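Local coordinates for protein A197 (Sulfolobus turreted icosahedral virus, PDB 2C0N) that adopts the GT-A fold and is probably a glycosyltransferase encoded by this archaeal virus, at residues Asn35-Ala38 with Val39-Ile43. Numbering follows the deposited sequence.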
loop_
_atom_site.group_PDB
_atom_site.type_symbol
_atom_site.label_atom_id
_atom_site.label_comp_id
_atom_site.label_asym_id
_atom_site.label_seq_id
_atom_site.Cartn_x
_atom_site.Cartn_y
_atom_site.Cartn_z
ATOM N N ASN A 35 -13.076 10.296 11.650
ATOM C CA ASN A 35 -13.250 11.695 11.992
ATOM C C ASN A 35 -11.939 12.416 12.332
ATOM O O ASN A 35 -11.730 13.574 11.991
ATOM C CB ASN A 35 -14.239 11.810 13.175
ATOM C CG ASN A 35 -15.199 10.595 13.267
ATOM O OD1 ASN A 35 -14.768 9.420 13.269
ATOM N ND2 ASN A 35 -16.499 10.880 13.318
ATOM N N HIS A 36 -11.060 11.721 13.029
ATOM C CA HIS A 36 -9.863 12.343 13.538
ATOM C C HIS A 36 -8.884 11.245 13.877
ATOM O O HIS A 36 -9.294 10.118 14.178
ATOM C CB HIS A 36 -10.204 13.173 14.775
ATOM C CG HIS A 36 -9.030 13.869 15.386
ATOM N ND1 HIS A 36 -8.774 15.214 15.209
ATOM C CD2 HIS A 36 -8.067 13.414 16.207
ATOM C CE1 HIS A 36 -7.678 15.541 15.870
ATOM N NE2 HIS A 36 -7.217 14.456 16.470
ATOM N N VAL A 37 -7.599 11.560 13.851
ATOM C CA VAL A 37 -6.565 10.545 14.158
ATOM C C VAL A 37 -6.730 9.941 15.560
ATOM O O VAL A 37 -6.441 8.775 15.792
ATOM C CB VAL A 37 -5.129 11.087 13.918
ATOM C CG1 VAL A 37 -4.796 12.221 14.833
ATOM C CG2 VAL A 37 -4.108 9.983 14.042
ATOM N N ALA A 38 -7.218 10.729 16.503
ATOM C CA ALA A 38 -7.436 10.217 17.854
ATOM C C ALA A 38 -8.439 9.067 17.859
ATOM O O ALA A 38 -8.304 8.111 18.630
ATOM C CB ALA A 38 -7.864 11.323 18.827
ATOM N N VAL A 39 -9.439 9.142 16.990
ATOM C CA VAL A 39 -10.411 8.064 16.891
ATOM C C VAL A 39 -9.738 6.831 16.318
ATOM O O VAL A 39 -9.969 5.712 16.773
ATOM C CB VAL A 39 -11.596 8.455 15.986
ATOM C CG1 VAL A 39 -12.559 7.282 15.839
ATOM C CG2 VAL A 39 -12.316 9.712 16.517
ATOM N N GLN A 40 -8.884 7.010 15.319
ATOM C CA GLN A 40 -8.124 5.856 14.788
ATOM C C GLN A 40 -7.220 5.241 15.842
ATOM O O GLN A 40 -7.098 4.018 15.932
ATOM C CB GLN A 40 -7.280 6.272 13.579
ATOM C CG GLN A 40 -8.073 6.781 12.403
ATOM C CD GLN A 40 -7.181 7.340 11.323
ATOM O OE1 GLN A 40 -6.476 8.310 11.539
ATOM N NE2 GLN A 40 -7.223 6.735 10.149
ATOM N N ARG A 41 -6.564 6.061 16.656
ATOM C CA ARG A 41 -5.685 5.518 17.690
ATOM C C ARG A 41 -6.451 4.767 18.770
ATOM O O ARG A 41 -5.986 3.762 19.287
ATOM C CB ARG A 41 -4.815 6.602 18.317
ATOM C CG ARG A 41 -3.951 7.313 17.344
ATOM C CD ARG A 41 -2.845 8.035 18.026
ATOM N NE ARG A 41 -2.160 8.970 17.140
ATOM C CZ ARG A 41 -1.290 8.619 16.210
ATOM N NH1 ARG A 41 -1.014 7.346 16.003
ATOM N NH2 ARG A 41 -0.707 9.543 15.455
ATOM N N GLU A 42 -7.643 5.220 19.101
ATOM C CA GLU A 42 -8.460 4.477 20.049
ATOM C C GLU A 42 -8.917 3.135 19.494
ATOM O O GLU A 42 -8.958 2.158 20.201
ATOM C CB GLU A 42 -9.675 5.292 20.457
ATOM C CG GLU A 42 -10.306 4.827 21.753
ATOM C CD GLU A 42 -9.453 5.156 22.926
ATOM O OE1 GLU A 42 -9.119 6.333 23.099
ATOM O OE2 GLU A 42 -9.058 4.230 23.644
ATOM N N ILE A 43 -9.348 3.108 18.237
ATOM C CA ILE A 43 -9.696 1.862 17.564
ATOM C C ILE A 43 -8.508 0.913 17.606
ATOM O O ILE A 43 -8.656 -0.267 17.928
ATOM C CB ILE A 43 -10.089 2.147 16.101
ATOM C CG1 ILE A 43 -11.455 2.822 16.055
ATOM C CG2 ILE A 43 -10.106 0.853 15.236
ATOM C CD1 ILE A 43 -11.781 3.429 14.741
#
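One face of the Arg41 guanidinium carries the CG2 methyl of Val37, one helical turn back, lying over the outer part of the group rather than its centre; CG2 stands 3.7 Å from NH2 of Arg41. The two side chains run alongside each other in the same direction: Val37 places CG2 anti to its nitrogen, near the carbonyl carbon, where it meets the extended Arg41 chain. Phe59 adds a cation-pi contact to the guanidinium, whose NE and NH2 form salt bridges with Glu150 and Asp61. Gln40 lays its amide oxygen against Val37, OE1 being 3.4 Å from the valine CA, and turns NE2 to the carbonyls of Ser9 and Ser32.

The backbone here is the start of helix 37-50, with His36 at the N-cap. The His36 carbonyl receives weak bonds from the nitrogens of Val39 and Gln40, and regular helical bonding follows: Arg41 N to Val37 O at 2.9 Å, then Glu42 N to Ala38 O at 3.0 Å. Asn35 OD1 comes within 4.0 Å of Val39 CG1, a plain van der Waals touch. Glu42 directs its carboxylate to the backbone nitrogens of Ala135 and Phe136. The two salt bridges should fix the guanidinium's rotation, with the methyl over one face. Arg41 thus ties the helix start to the acidic Asp-Glu-Asp sequence beginning at Asp61, which resembles the DXD motif of GT-A glycosyltransferases, and probably helps to position the Asp61 carboxylate.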